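Putative chorismate mutase (PDB 2GBB) catalyses the Claisen rearrangement of chorismate to prephenate as a secreted, all-helical enzyme and may play some role in pathogenicity. Local coordinates at residues A21-E32 / K70-W80; E122-I130 / V143-N151. All coordinates share one frame; numbering follows the deposited sequence.

Interaction 1: residues A21-E32 / K70-W80; sequences AGYKAENHLPIE and KAIQYRYRADW. With SO4 (sulfate ion), chain I; CIT (citric acid), chain J; SO4 (sulfate ion), chain F.
A21 and Q73 bring the two backbones closest, their CA atoms 4.7 Å apart, where helix 21-26 crosses helix 70-80 at -50°. This is part of the all-helical fold of type II (AroQ) chorismate mutases. The small A21 sits at this closest point: its CB rests on Q73 CA and touches Y76 CB and W80 CH2, while the W80 ring turns its edge to the G22 backbone. Further along, helix 21-26 ends in a Schellman motif at H28, and the chain folds back so that I31 lies against helix 70-80. I31 CG2 stands over the centre of the Y74 ring, 3.8 Å from its centroid and 11° off the normal, a CH-pi contact; CD1 of the same side chain meets the edge of the R77 guanidinium. R77 bends twice along its chain, at chi2 and chi3, which folds its guanidinium back over A25 CA and lets NH1 give L29 O a 2.7 Å hydrogen bond, tying the returning loop to the helix. At the other end E32 OE1 forms a salt bridge with K70 NZ, which also pairs with E37. K24 and Q73 belong to the substrate site inferred from a near-identical protein, here holding a citrate that R13 and R97 also bind. Q73 NE2 donates to citrate O6 at 168°. The extended K24 chain carries its ammonium to I31 O (2.6 Å), which would fix its position, and NZ reaches citrate O6 only weakly. K24 NZ also meets a lone pair of Q73 OE1, in the carbonyl plane, at 2.8 Å.

Interaction 2: residues E122-I130 / V143-N151; sequences EMGDKAHFI and VEAIFSTFN. With SO4 (sulfate ion), chain H.
F129 is the knob of this helix-helix contact: its side chain sits among V143, I146, F147 and F150 where helix 126-130 crosses helix 143-150 at 133°. Three phenylalanines form the tight centre. F147 turns its edge to the face of F129, centroids 5.0 Å apart and planes at 68°, whereas F129 CZ stands over the centre of the F150 ring, 3.5 Å above its plane. With CG anti to the backbone N (chi1 179°), F147 reaches across to the start of the other helix; K126 CA lies 3.7 Å from its ring centroid, over the face, and G124 O meets its edge. The selenomethionine M123 closes one end, its CE 3.6 Å from F150 CZ. Outside the two segments, A7 and I10 of helix 7-14 touch F129, and I111 of helix 93-117 touches F150.

The solvent side is looser. K126 NZ and E144 OE1 stay 4.3 Å apart, too far for a salt bridge, and a water donates to E144 O and accepts only a weak bond from K126 NZ. There I130 CD1 covers the aliphatic part of E144, 3.8 Å from CG. Cohesion between the two segments therefore comes from aromatic and aliphatic packing, with the charged pair probably adding little.

In the fold
Interaction 1 closes before interaction 2 opens along the chain, and the two lie on opposite sides of its centre, with centres 26 Å apart and nearest atoms about 8 Å apart. Interaction 1 joins helix 17-26 and its following loop to the long helix 55-82; interaction 2 pairs the late helices 126-132 and 140-150. Helix 55-82 links them: its C-terminal half carries interaction 1, while A68 on the same helix packs against I146 of interaction 2. Interaction 1 holds residues of the probable substrate site and reaches the second subunit: R75 pairs with D79 of that subunit, and D79 with its R75. Interaction 2 stays within one subunit and packs the C-terminal helices onto the bundle.

Interaction 1: residues A21-E32 / K70-W80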
loop_
_atom_site.group_PDB
_atom_site.type_symbol
_atom_site.label_atom_id
_atom_site.label_comp_id
_atom_site.label_asym_id
_atom_site.label_seq_id
_atom_site.Cartn_x
_atom_site.Cartn_y
_atom_site.Cartn_z
ATOM N N ALA A 21 -5.436 9.015 -1.508
ATOM C CA ALA A 21 -4.205 8.312 -1.867
ATOM C C ALA A 21 -3.415 9.130 -2.872
ATOM O O ALA A 21 -2.178 9.220 -2.764
ATOM C CB ALA A 21 -4.532 6.923 -2.480
ATOM N N GLY A 22 -4.117 9.684 -3.869
ATOM C CA GLY A 22 -3.452 10.496 -4.917
ATOM C C GLY A 22 -2.857 11.770 -4.360
ATOM O O GLY A 22 -1.746 12.147 -4.742
ATOM N N TYR A 23 -3.598 12.464 -3.489
ATOM C CA TYR A 23 -3.102 13.651 -2.738
ATOM C C TYR A 23 -1.807 13.310 -1.966
ATOM O O TYR A 23 -0.771 14.031 -2.013
ATOM C CB TYR A 23 -4.231 14.136 -1.776
ATOM C CG TYR A 23 -3.693 14.924 -0.600
ATOM C CD1 TYR A 23 -3.330 16.256 -0.759
ATOM C CD2 TYR A 23 -3.477 14.309 0.657
ATOM C CE1 TYR A 23 -2.785 16.985 0.271
ATOM C CE2 TYR A 23 -2.904 15.030 1.715
ATOM C CZ TYR A 23 -2.597 16.386 1.506
ATOM O OH TYR A 23 -2.022 17.162 2.479
ATOM N N LYS A 24 -1.830 12.171 -1.272
ATOM C CA LYS A 24 -0.680 11.753 -0.485
ATOM C C LYS A 24 0.538 11.397 -1.360
ATOM O O LYS A 24 1.665 11.793 -1.082
ATOM C CB LYS A 24 -1.104 10.600 0.446
ATOM C CG LYS A 24 -1.955 11.133 1.640
ATOM C CD LYS A 24 -2.535 9.962 2.500
ATOM C CE LYS A 24 -3.403 10.464 3.671
ATOM N NZ LYS A 24 -3.885 9.152 4.388
ATOM N N ALA A 25 0.315 10.639 -2.428
ATOM C CA ALA A 25 1.408 10.222 -3.321
ATOM C C ALA A 25 2.086 11.423 -3.939
ATOM O O ALA A 25 3.303 11.498 -3.936
ATOM C CB ALA A 25 0.875 9.246 -4.443
ATOM N N GLU A 26 1.281 12.366 -4.436
ATOM C CA GLU A 26 1.717 13.655 -5.035
ATOM C C GLU A 26 2.659 14.391 -4.089
ATOM O O GLU A 26 3.622 15.071 -4.483
ATOM C CB GLU A 26 0.451 14.515 -5.134
ATOM C CG GLU A 26 0.289 15.524 -6.220
ATOM C CD GLU A 26 -1.217 15.869 -6.424
ATOM O OE1 GLU A 26 -1.640 15.885 -7.620
ATOM O OE2 GLU A 26 -1.985 16.137 -5.399
ATOM N N ASN A 27 2.350 14.297 -2.805
ATOM C CA ASN A 27 3.078 15.108 -1.819
ATOM C C ASN A 27 4.094 14.298 -1.048
ATOM O O ASN A 27 4.690 14.805 -0.108
ATOM C CB ASN A 27 2.061 15.797 -0.887
ATOM C CG ASN A 27 1.369 16.886 -1.582
ATOM O OD1 ASN A 27 2.004 17.893 -1.898
ATOM N ND2 ASN A 27 0.067 16.700 -1.903
ATOM N N HIS A 28 4.256 13.021 -1.443
ATOM C CA HIS A 28 5.150 12.086 -0.747
ATOM C C HIS A 28 4.791 11.975 0.736
ATOM O O HIS A 28 5.689 11.934 1.595
ATOM C CB HIS A 28 6.616 12.498 -0.914
ATOM C CG HIS A 28 7.074 12.536 -2.340
ATOM N ND1 HIS A 28 8.258 13.130 -2.731
ATOM C CD2 HIS A 28 6.506 12.064 -3.471
ATOM C CE1 HIS A 28 8.395 13.021 -4.040
ATOM N NE2 HIS A 28 7.348 12.376 -4.510
ATOM N N LEU A 29 3.486 11.968 1.058
ATOM C CA LEU A 29 3.074 11.859 2.450
ATOM C C LEU A 29 2.767 10.421 2.844
ATOM O O LEU A 29 2.255 9.641 2.016
ATOM C CB LEU A 29 1.857 12.737 2.766
ATOM C CG LEU A 29 2.059 14.253 2.713
ATOM C CD1 LEU A 29 0.740 14.956 2.519
ATOM C CD2 LEU A 29 2.792 14.777 3.870
ATOM N N PRO A 30 3.060 10.057 4.113
ATOM C CA PRO A 30 2.694 8.728 4.589
ATOM C C PRO A 30 1.153 8.521 4.543
ATOM O O PRO A 30 0.388 9.468 4.724
ATOM C CB PRO A 30 3.160 8.686 6.056
ATOM C CG PRO A 30 3.697 10.099 6.370
ATOM C CD PRO A 30 3.761 10.885 5.102
ATOM N N ILE A 31 0.736 7.282 4.315
ATOM C CA ILE A 31 -0.691 6.932 4.321
ATOM C C ILE A 31 -1.291 7.099 5.712
ATOM O O ILE A 31 -2.420 7.635 5.848
ATOM C CB ILE A 31 -0.932 5.509 3.836
ATOM C CG1 ILE A 31 -0.646 5.429 2.317
ATOM C CG2 ILE A 31 -2.391 5.024 4.232
ATOM C CD1 ILE A 31 -1.142 6.733 1.513
ATOM N N GLU A 32 -0.522 6.662 6.725
ATOM C CA GLU A 32 -0.982 6.709 8.107
ATOM C C GLU A 32 -0.645 8.032 8.780
ATOM O O GLU A 32 0.502 8.477 8.811
ATOM C CB GLU A 32 -0.390 5.566 8.929
ATOM C CG GLU A 32 -1.031 5.456 10.342
ATOM C CD GLU A 32 -0.526 4.225 11.090
ATOM O OE1 GLU A 32 -0.921 3.077 10.715
ATOM O OE2 GLU A 32 0.260 4.402 12.032
ATOM N N LYS A 70 -7.292 3.176 4.644
ATOM C CA LYS A 70 -5.843 3.008 4.504
ATOM C C LYS A 70 -5.479 1.834 3.597
ATOM O O LYS A 70 -4.571 1.949 2.742
ATOM C CB LYS A 70 -5.156 2.907 5.867
ATOM C CG LYS A 70 -5.292 4.198 6.713
ATOM C CD LYS A 70 -4.313 4.137 7.932
ATOM C CE LYS A 70 -4.587 2.992 8.853
ATOM N NZ LYS A 70 -3.980 3.315 10.140
ATOM N N ALA A 71 -6.191 0.713 3.754
ATOM C CA ALA A 71 -5.911 -0.456 2.919
ATOM C C ALA A 71 -6.008 -0.050 1.423
ATOM O O ALA A 71 -5.132 -0.337 0.607
ATOM C CB ALA A 71 -6.866 -1.627 3.287
ATOM N N ILE A 72 -7.061 0.666 1.078
ATOM C CA ILE A 72 -7.285 1.123 -0.287
ATOM C C ILE A 72 -6.152 2.018 -0.776
ATOM O O ILE A 72 -5.620 1.846 -1.908
ATOM C CB ILE A 72 -8.607 1.888 -0.360
ATOM C CG1 ILE A 72 -9.789 0.903 -0.258
ATOM C CG2 ILE A 72 -8.631 2.751 -1.624
ATOM C CD1 ILE A 72 -11.162 1.580 -0.206
ATOM N N GLN A 73 -5.801 2.990 0.079
ATOM C CA GLN A 73 -4.768 3.958 -0.227
ATOM C C GLN A 73 -3.421 3.287 -0.405
ATOM O O GLN A 73 -2.701 3.612 -1.327
ATOM C CB GLN A 73 -4.661 5.006 0.868
ATOM C CG GLN A 73 -5.929 5.894 1.029
ATOM C CD GLN A 73 -5.786 6.754 2.270
ATOM O OE1 GLN A 73 -4.781 7.552 2.263
ATOM N NE2 GLN A 73 -6.520 6.604 3.279
ATOM N N TYR A 74 -3.085 2.370 0.494
ATOM C CA TYR A 74 -1.811 1.654 0.385
ATOM C C TYR A 74 -1.663 0.921 -0.966
ATOM O O TYR A 74 -0.613 0.973 -1.613
ATOM C CB TYR A 74 -1.740 0.602 1.489
ATOM C CG TYR A 74 -1.187 1.101 2.816
ATOM C CD1 TYR A 74 -0.020 1.862 2.866
ATOM C CD2 TYR A 74 -1.891 0.840 4.028
ATOM C CE1 TYR A 74 0.492 2.331 4.089
ATOM C CE2 TYR A 74 -1.407 1.293 5.242
ATOM C CZ TYR A 74 -0.242 2.031 5.264
ATOM O OH TYR A 74 0.176 2.441 6.478
ATOM N N ARG A 75 -2.756 0.262 -1.357
ATOM C CA ARG A 75 -2.863 -0.484 -2.578
ATOM C C ARG A 75 -2.712 0.414 -3.789
ATOM O O ARG A 75 -1.985 0.048 -4.710
ATOM C CB ARG A 75 -4.165 -1.281 -2.573
ATOM C CG ARG A 75 -4.006 -2.526 -1.729
ATOM C CD ARG A 75 -5.284 -3.402 -1.579
ATOM N NE ARG A 75 -5.037 -4.375 -0.506
ATOM C CZ ARG A 75 -5.862 -4.634 0.509
ATOM N NH1 ARG A 75 -7.043 -4.006 0.587
ATOM N NH2 ARG A 75 -5.503 -5.515 1.463
ATOM N N TYR A 76 -3.320 1.619 -3.758
ATOM C CA TYR A 76 -3.101 2.587 -4.805
ATOM C C TYR A 76 -1.672 3.036 -4.854
ATOM O O TYR A 76 -1.108 3.170 -5.961
ATOM C CB TYR A 76 -4.047 3.806 -4.707
ATOM C CG TYR A 76 -5.415 3.550 -5.387
ATOM C CD1 TYR A 76 -5.524 3.503 -6.795
ATOM C CD2 TYR A 76 -6.544 3.296 -4.620
ATOM C CE1 TYR A 76 -6.779 3.247 -7.427
ATOM C CE2 TYR A 76 -7.798 3.103 -5.200
ATOM C CZ TYR A 76 -7.909 3.039 -6.621
ATOM O OH TYR A 76 -9.156 2.800 -7.191
ATOM N N ARG A 77 -1.068 3.307 -3.688
ATOM C CA ARG A 77 0.341 3.794 -3.708
ATOM C C ARG A 77 1.226 2.729 -4.415
ATOM O O ARG A 77 2.062 3.045 -5.256
ATOM C CB ARG A 77 0.898 4.042 -2.297
ATOM C CG ARG A 77 0.498 5.265 -1.571
ATOM C CD ARG A 77 0.931 6.573 -2.256
ATOM N NE ARG A 77 2.259 7.119 -1.963
ATOM C CZ ARG A 77 2.610 7.729 -0.841
ATOM N NH1 ARG A 77 1.761 7.817 0.158
ATOM N NH2 ARG A 77 3.832 8.203 -0.691
ATOM N N ALA A 78 1.009 1.469 -4.069
ATOM C CA ALA A 78 1.781 0.354 -4.637
ATOM C C ALA A 78 1.648 0.314 -6.172
ATOM O O ALA A 78 2.655 0.349 -6.921
ATOM C CB ALA A 78 1.329 -0.953 -3.992
ATOM N N ASP A 79 0.405 0.357 -6.648
ATOM C CA ASP A 79 0.091 0.247 -8.082
ATOM C C ASP A 79 0.675 1.353 -8.938
ATOM O O ASP A 79 1.193 1.092 -10.037
ATOM C CB ASP A 79 -1.426 0.218 -8.297
ATOM C CG ASP A 79 -2.040 -1.135 -7.967
ATOM O OD1 ASP A 79 -1.319 -2.087 -7.621
ATOM O OD2 ASP A 79 -3.277 -1.250 -8.034
ATOM N N TRP A 80 0.628 2.585 -8.427
ATOM C CA TRP A 80 1.066 3.707 -9.205
ATOM C C TRP A 80 2.560 3.722 -9.393
ATOM O O TRP A 80 3.019 4.344 -10.334
ATOM C CB TRP A 80 0.636 5.005 -8.571
ATOM C CG TRP A 80 -0.835 5.240 -8.640
ATOM C CD1 TRP A 80 -1.706 4.884 -9.660
ATOM C CD2 TRP A 80 -1.612 5.950 -7.672
ATOM N NE1 TRP A 80 -2.985 5.341 -9.359
ATOM C CE2 TRP A 80 -2.952 5.989 -8.147
ATOM C CE3 TRP A 80 -1.301 6.573 -6.449
ATOM C CZ2 TRP A 80 -3.982 6.595 -7.429
ATOM C CZ3 TRP A 80 -2.338 7.190 -5.740
ATOM C CH2 TRP A 80 -3.644 7.193 -6.241
HETATM S S SO4 I . 3.289 4.912 4.201
HETATM O O1 SO4 I . 3.464 4.074 5.362
HETATM O O2 SO4 I . 3.495 6.281 4.482
HETATM O O3 SO4 I . 4.241 4.403 3.296
HETATM O O4 SO4 I . 1.951 4.767 3.711
HETATM C C1 CIT J . -8.113 10.914 5.186
HETATM O O1 CIT J . -8.847 11.927 5.085
HETATM O O2 CIT J . -6.870 11.037 5.286
HETATM C C2 CIT J . -8.724 9.526 5.192
HETATM C C3 CIT J . -8.541 8.832 6.541
HETATM O O7 CIT J . -9.054 9.659 7.638
HETATM C C4 CIT J . -9.318 7.517 6.495
HETATM C C5 CIT J . -10.782 7.753 6.810
HETATM O O3 CIT J . -11.183 8.915 7.141
HETATM O O4 CIT J . -11.607 6.785 6.750
HETATM C C6 CIT J . -7.053 8.600 6.854
HETATM O O5 CIT J . -6.590 9.050 7.952
HETATM O O6 CIT J . -6.285 8.016 6.034
HETATM S S SO4 F . -9.926 2.740 -10.634
HETATM O O1 SO4 F . -8.901 3.001 -9.642
HETATM O O2 SO4 F . -10.603 3.993 -10.934
HETATM O O3 SO4 F . -9.302 2.202 -11.842
HETATM O O4 SO4 F . -10.883 1.759 -10.137
HETATM O O HOH W 1 1.766 4.868 6.790
HETATM O O HOH W 2 -1.338 1.752 8.693
#

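Interaction 2: residues E122-I130 / V143-N151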
loop_
_atom_site.group_PDB
_atom_site.type_symbol
_atom_site.label_atom_id
_atom_site.label_comp_id
_atom_site.label_asym_id
_atom_site.label_seq_id
_atom_site.Cartn_x
_atom_site.Cartn_y
_atom_site.Cartn_z
ATOM N N GLU A 122 -34.083 -6.732 9.738
ATOM C CA GLU A 122 -34.366 -5.850 8.602
ATOM C C GLU A 122 -33.090 -5.148 8.138
ATOM O O GLU A 122 -33.014 -4.639 7.009
ATOM C CB GLU A 122 -35.425 -4.805 8.961
ATOM C CG GLU A 122 -36.848 -5.310 9.110
ATOM C CD GLU A 122 -37.719 -4.308 9.868
ATOM O OE1 GLU A 122 -37.605 -4.252 11.114
ATOM O OE2 GLU A 122 -38.500 -3.568 9.215
HETATM N N MSE A 123 -32.086 -5.122 9.008
HETATM C CA MSE A 123 -30.851 -4.406 8.710
HETATM C C MSE A 123 -29.889 -5.274 7.910
HETATM O O MSE A 123 -30.065 -6.495 7.831
HETATM C CB MSE A 123 -30.187 -3.890 9.991
HETATM C CG MSE A 123 -31.000 -2.836 10.743
HETATM SE SE MSE A 123 -30.215 -2.400 12.484
HETATM C CE MSE A 123 -28.711 -1.215 11.877
ATOM N N GLY A 124 -28.876 -4.633 7.324
ATOM C CA GLY A 124 -27.915 -5.302 6.454
ATOM C C GLY A 124 -27.274 -6.495 7.135
ATOM O O GLY A 124 -26.905 -6.421 8.316
ATOM N N ASP A 125 -27.186 -7.599 6.393
ATOM C CA ASP A 125 -26.442 -8.779 6.823
ATOM C C ASP A 125 -25.092 -8.906 6.104
ATOM O O ASP A 125 -24.778 -8.139 5.180
ATOM C CB ASP A 125 -27.279 -10.064 6.697
ATOM C CG ASP A 125 -27.252 -10.651 5.305
ATOM O OD1 ASP A 125 -27.655 -9.965 4.329
ATOM O OD2 ASP A 125 -26.841 -11.823 5.192
ATOM N N LYS A 126 -24.303 -9.884 6.548
ATOM C CA LYS A 126 -22.912 -10.030 6.141
ATOM C C LYS A 126 -22.763 -10.024 4.621
ATOM O O LYS A 126 -21.853 -9.407 4.094
ATOM C CB LYS A 126 -22.316 -11.284 6.784
ATOM C CG LYS A 126 -20.798 -11.397 6.736
ATOM C CD LYS A 126 -20.326 -12.313 7.858
ATOM C CE LYS A 126 -19.088 -13.099 7.455
ATOM N NZ LYS A 126 -18.142 -13.266 8.617
ATOM N N ALA A 127 -23.694 -10.680 3.933
ATOM C CA ALA A 127 -23.673 -10.846 2.479
ATOM C C ALA A 127 -24.115 -9.591 1.748
ATOM O O ALA A 127 -23.637 -9.294 0.654
ATOM C CB ALA A 127 -24.564 -12.003 2.092
ATOM N N HIS A 128 -25.053 -8.871 2.344
ATOM C CA HIS A 128 -25.439 -7.585 1.834
ATOM C C HIS A 128 -24.271 -6.590 1.851
ATOM O O HIS A 128 -24.059 -5.885 0.871
ATOM C CB HIS A 128 -26.629 -7.024 2.615
ATOM C CG HIS A 128 -27.152 -5.741 2.053
ATOM N ND1 HIS A 128 -27.774 -5.667 0.822
ATOM C CD2 HIS A 128 -27.141 -4.480 2.549
ATOM C CE1 HIS A 128 -28.127 -4.413 0.587
ATOM N NE2 HIS A 128 -27.746 -3.670 1.617
ATOM N N PHE A 129 -23.517 -6.546 2.954
ATOM C CA PHE A 129 -22.347 -5.668 3.053
ATOM C C PHE A 129 -21.310 -5.992 1.986
ATOM O O PHE A 129 -20.874 -5.112 1.233
ATOM C CB PHE A 129 -21.721 -5.747 4.455
ATOM C CG PHE A 129 -22.187 -4.659 5.385
ATOM C CD1 PHE A 129 -23.542 -4.475 5.644
ATOM C CD2 PHE A 129 -21.266 -3.817 6.021
ATOM C CE1 PHE A 129 -23.965 -3.471 6.526
ATOM C CE2 PHE A 129 -21.695 -2.806 6.895
ATOM C CZ PHE A 129 -23.027 -2.641 7.143
ATOM N N ILE A 130 -20.934 -7.258 1.887
ATOM C CA ILE A 130 -20.021 -7.658 0.809
ATOM C C ILE A 130 -20.488 -7.232 -0.601
ATOM O O ILE A 130 -19.733 -6.610 -1.355
ATOM C CB ILE A 130 -19.723 -9.171 0.842
ATOM C CG1 ILE A 130 -19.018 -9.543 2.158
ATOM C CG2 ILE A 130 -18.925 -9.596 -0.439
ATOM C CD1 ILE A 130 -17.569 -9.066 2.245
ATOM N N VAL A 143 -14.009 -5.429 4.330
ATOM C CA VAL A 143 -15.436 -5.168 4.492
ATOM C C VAL A 143 -16.019 -5.916 5.679
ATOM O O VAL A 143 -16.878 -5.396 6.379
ATOM C CB VAL A 143 -16.217 -5.438 3.190
ATOM C CG1 VAL A 143 -17.696 -5.103 3.381
ATOM C CG2 VAL A 143 -15.638 -4.577 2.028
ATOM N N GLU A 144 -15.568 -7.146 5.904
ATOM C CA GLU A 144 -16.045 -7.953 7.038
ATOM C C GLU A 144 -15.726 -7.338 8.410
ATOM O O GLU A 144 -16.543 -7.440 9.323
ATOM C CB GLU A 144 -15.532 -9.387 6.949
ATOM C CG GLU A 144 -16.078 -10.079 5.645
ATOM C CD GLU A 144 -15.306 -11.326 5.272
ATOM O OE1 GLU A 144 -14.850 -12.030 6.214
ATOM O OE2 GLU A 144 -15.150 -11.581 4.040
ATOM N N ALA A 145 -14.565 -6.670 8.533
ATOM C CA ALA A 145 -14.249 -5.889 9.728
ATOM C C ALA A 145 -15.211 -4.692 9.911
ATOM O O ALA A 145 -15.598 -4.320 11.034
ATOM C CB ALA A 145 -12.718 -5.429 9.678
ATOM N N ILE A 146 -15.656 -4.126 8.809
ATOM C CA ILE A 146 -16.557 -3.004 8.901
ATOM C C ILE A 146 -17.922 -3.505 9.353
ATOM O O ILE A 146 -18.583 -2.855 10.189
ATOM C CB ILE A 146 -16.712 -2.288 7.579
ATOM C CG1 ILE A 146 -15.450 -1.480 7.285
ATOM C CG2 ILE A 146 -17.965 -1.365 7.626
ATOM C CD1 ILE A 146 -15.479 -0.876 5.957
ATOM N N PHE A 147 -18.333 -4.642 8.797
ATOM C CA PHE A 147 -19.629 -5.258 9.152
ATOM C C PHE A 147 -19.644 -5.659 10.608
ATOM O O PHE A 147 -20.609 -5.457 11.298
ATOM C CB PHE A 147 -19.926 -6.511 8.309
ATOM C CG PHE A 147 -21.249 -7.194 8.674
ATOM C CD1 PHE A 147 -22.463 -6.588 8.379
ATOM C CD2 PHE A 147 -21.252 -8.426 9.339
ATOM C CE1 PHE A 147 -23.687 -7.194 8.724
ATOM C CE2 PHE A 147 -22.470 -9.063 9.685
ATOM C CZ PHE A 147 -23.685 -8.460 9.379
ATOM N N SER A 148 -18.576 -6.271 11.091
ATOM C CA SER A 148 -18.683 -6.734 12.432
ATOM C C SER A 148 -18.724 -5.572 13.437
ATOM O O SER A 148 -19.422 -5.663 14.460
ATOM C CB SER A 148 -17.638 -7.797 12.731
ATOM O OG SER A 148 -16.353 -7.232 12.758
ATOM N N THR A 149 -18.024 -4.465 13.156
ATOM C CA THR A 149 -18.047 -3.306 14.089
ATOM C C THR A 149 -19.359 -2.524 13.995
ATOM O O THR A 149 -19.843 -1.920 14.963
ATOM C CB THR A 149 -16.851 -2.344 13.832
ATOM O OG1 THR A 149 -16.798 -2.068 12.440
ATOM C CG2 THR A 149 -15.524 -3.004 14.179
ATOM N N PHE A 150 -19.904 -2.486 12.800
ATOM C CA PHE A 150 -21.198 -1.863 12.543
ATOM C C PHE A 150 -22.272 -2.431 13.496
ATOM O O PHE A 150 -23.099 -1.700 14.064
ATOM C CB PHE A 150 -21.532 -2.088 11.064
ATOM C CG PHE A 150 -22.983 -2.039 10.734
ATOM C CD1 PHE A 150 -23.620 -0.824 10.506
ATOM C CD2 PHE A 150 -23.712 -3.238 10.569
ATOM C CE1 PHE A 150 -25.004 -0.783 10.176
ATOM C CE2 PHE A 150 -25.068 -3.206 10.224
ATOM C CZ PHE A 150 -25.712 -1.959 10.036
ATOM N N ASN A 151 -22.209 -3.740 13.694
ATOM C CA ASN A 151 -23.122 -4.428 14.607
ATOM C C ASN A 151 -22.854 -4.198 16.076
ATOM O O ASN A 151 -23.682 -4.568 16.936
ATOM C CB ASN A 151 -23.143 -5.937 14.286
ATOM C CG ASN A 151 -23.971 -6.238 13.032
ATOM O OD1 ASN A 151 -25.043 -5.661 12.843
ATOM N ND2 ASN A 151 -23.470 -7.107 12.169
HETATM S S SO4 H . -27.628 -8.605 -1.278
HETATM O O1 SO4 H . -28.143 -9.248 -0.064
HETATM O O2 SO4 H . -28.718 -7.828 -1.890
HETATM O O3 SO4 H . -26.561 -7.684 -0.930
HETATM O O4 SO4 H . -27.096 -9.592 -2.214
HETATM O O HOH W 3 -17.877 -9.976 9.373
#